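Local coordinates for putative general stress protein 26 (Jannaschia sp., PDB 2QEA) that is of unknown function but probably binds a flavin cofactor and may act as an oxidoreductase, as pyridoxamine 5'-phosphate oxidase-like proteins do, at residues Asp11-Glu14 and Asp15-Ser18. Residues are numbered along the deposited sequence; the frame is centred on the assembly and turned at random.
Sequences DRLE and DVRS. With CA (calcium ion), chain E; CA (calcium ion), chain D.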
ATOM      1  N   ASP A  11       1.253  15.509  -7.120  1.00 45.07           N
ATOM      2  CA  ASP A  11       0.287  15.600  -8.210  1.00 44.90           C
ATOM      3  C   ASP A  11      -0.692  14.419  -8.162  1.00 45.13           C
ATOM      4  O   ASP A  11      -1.904  14.631  -8.200  1.00 43.85           O
ATOM      5  CB  ASP A  11       1.030  15.635  -9.560  1.00 44.75           C
ATOM      6  CG  ASP A  11       0.150  15.998 -10.733  1.00 44.37           C
ATOM      7  OD1 ASP A  11      -1.058  16.267 -10.587  1.00 44.45           O
ATOM      8  OD2 ASP A  11       0.676  16.035 -11.863  1.00 43.36           O
ATOM      9  N   ARG A  12      -0.166  13.202  -8.044  1.00 46.21           N
ATOM     10  CA  ARG A  12      -0.994  11.985  -8.030  1.00 46.85           C
ATOM     11  C   ARG A  12      -1.566  11.570  -6.672  1.00 46.90           C
ATOM     12  O   ARG A  12      -2.599  10.893  -6.645  1.00 46.70           O
ATOM     13  CB  ARG A  12      -0.220  10.826  -8.643  1.00 47.30           C
ATOM     14  CG  ARG A  12       0.129  11.078 -10.086  1.00 48.82           C
ATOM     15  CD  ARG A  12       0.819   9.896 -10.662  1.00 51.10           C
ATOM     16  NE  ARG A  12       1.170  10.092 -12.067  1.00 51.52           N
ATOM     17  CZ  ARG A  12       1.853   9.216 -12.802  1.00 50.87           C
ATOM     18  NH1 ARG A  12       2.234   8.041 -12.300  1.00 52.04           N
ATOM     19  NH2 ARG A  12       2.136   9.507 -14.072  1.00 51.82           N
ATOM     20  N   LEU A  13      -0.921  11.974  -5.570  1.00 47.09           N
ATOM     21  CA  LEU A  13      -1.367  11.611  -4.205  1.00 47.48           C
ATOM     22  C   LEU A  13      -2.802  12.045  -3.846  1.00 47.77           C
ATOM     23  O   LEU A  13      -3.448  11.398  -3.021  1.00 47.99           O
ATOM     24  CB  LEU A  13      -0.369  12.118  -3.144  1.00 47.94           C
ATOM     25  CG  LEU A  13      -0.585  11.757  -1.666  1.00 47.23           C
ATOM     26  CD1 LEU A  13      -0.699  10.257  -1.471  1.00 47.78           C
ATOM     27  CD2 LEU A  13       0.545  12.313  -0.821  1.00 46.99           C
ATOM     28  N   GLU A  14      -3.287  13.118  -4.473  1.00 48.22           N
ATOM     29  CA  GLU A  14      -4.665  13.621  -4.288  1.00 48.97           C
ATOM     30  C   GLU A  14      -5.745  12.592  -4.611  1.00 49.23           C
ATOM     31  O   GLU A  14      -6.719  12.458  -3.867  1.00 49.47           O
ATOM     32  CB  GLU A  14      -4.924  14.808  -5.202  1.00 49.01           C
ATOM     33  CG  GLU A  14      -4.144  16.042  -4.874  1.00 48.89           C
ATOM     34  CD  GLU A  14      -4.425  17.129  -5.862  1.00 47.81           C
ATOM     35  OE1 GLU A  14      -4.257  16.900  -7.080  1.00 46.10           O
ATOM     36  OE2 GLU A  14      -4.804  18.241  -5.440  1.00 46.34           O
ATOM     37  N   ASP A  15      -5.566  11.902  -5.739  1.00 49.33           N
ATOM     38  CA  ASP A  15      -6.498  10.855  -6.193  1.00 50.02           C
ATOM     39  C   ASP A  15      -6.332   9.490  -5.490  1.00 49.30           C
ATOM     40  O   ASP A  15      -7.115   8.575  -5.756  1.00 49.64           O
ATOM     41  CB  ASP A  15      -6.404  10.683  -7.719  1.00 50.75           C
ATOM     42  CG  ASP A  15      -6.901  11.906  -8.493  1.00 52.74           C
ATOM     43  OD1 ASP A  15      -6.965  13.019  -7.927  1.00 55.51           O
ATOM     44  OD2 ASP A  15      -7.224  11.746  -9.689  1.00 58.31           O
ATOM     45  N   VAL A  16      -5.335   9.353  -4.607  1.00 48.90           N
ATOM     46  CA  VAL A  16      -5.099   8.117  -3.847  1.00 48.32           C
ATOM     47  C   VAL A  16      -6.078   8.109  -2.662  1.00 48.02           C
ATOM     48  O   VAL A  16      -5.967   8.940  -1.758  1.00 48.86           O
ATOM     49  CB  VAL A  16      -3.629   8.013  -3.358  1.00 48.13           C
ATOM     50  CG1 VAL A  16      -3.397   6.725  -2.598  1.00 48.37           C
ATOM     51  CG2 VAL A  16      -2.663   8.094  -4.544  1.00 48.10           C
ATOM     52  N   ARG A  17      -7.038   7.184  -2.688  1.00 47.68           N
ATOM     53  CA  ARG A  17      -8.069   7.078  -1.641  1.00 47.49           C
ATOM     54  C   ARG A  17      -7.560   6.533  -0.308  1.00 47.44           C
ATOM     55  O   ARG A  17      -8.044   6.956   0.747  1.00 47.56           O
ATOM     56  CB  ARG A  17      -9.243   6.210  -2.119  1.00 46.80           C
ATOM     57  N   SER A  18      -6.597   5.606  -0.356  1.00 47.26           N
ATOM     58  CA  SER A  18      -6.065   4.945   0.841  1.00 47.27           C
ATOM     59  C   SER A  18      -4.540   4.872   0.897  1.00 47.11           C
ATOM     60  O   SER A  18      -3.852   4.941  -0.124  1.00 46.53           O
ATOM     61  CB  SER A  18      -6.620   3.521   0.936  1.00 46.97           C
ATOM     62  OG  SER A  18      -8.038   3.519   0.956  1.00 49.62           O
TER
HETATM   63 CA    CA E 161      -3.159  16.424  -9.179  1.00 43.55          CA
HETATM   64 CA    CA D 160      -5.734  19.442  -7.595  1.00 51.12          CA
HETATM   65  O   HOH W   1      -5.410  15.024  -9.621  1.00 35.95           O
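Leu13 and Val16 are the first and last residues of a type I beta turn, closed by a hydrogen bond of 3.2 Å from Val16 N to Leu13 O. On the apolar side Leu13 CD1 packs against Val16 CB at 4.1 Å, the two side chains crossing at a slant. Val16 CG2, set beside its own backbone N, also rests 3.5 Å from Arg12 O, which accepts a weak hydrogen bond from Asp15 N.

Calcium is bound at the last turn of the helix, by Asp11 and Glu14. One ion is held by Asp11 through both O and OD1, by Glu14 OE1 at 2.4 Å, and by a water that also donates to Asp15 OD1, so Asp15 joins the site in its second shell. The Glu14 side chain is extended beyond CG (chi2 178°), which carries its carboxylate out to bridge two metals: OE2 binds the second calcium at 2.6 Å. Asp38 also binds both ions.

Arg12 takes no part in the metal site: its NE forms a salt bridge with Glu8 on helix 2-13, and NH1 bonds to Thr129 O. The turn leads from that helix toward strand 19-23, with Leu13 and Val16 seated on Leu76 of strand 76-87 and Val16 also touching Val69 of strand 63-71.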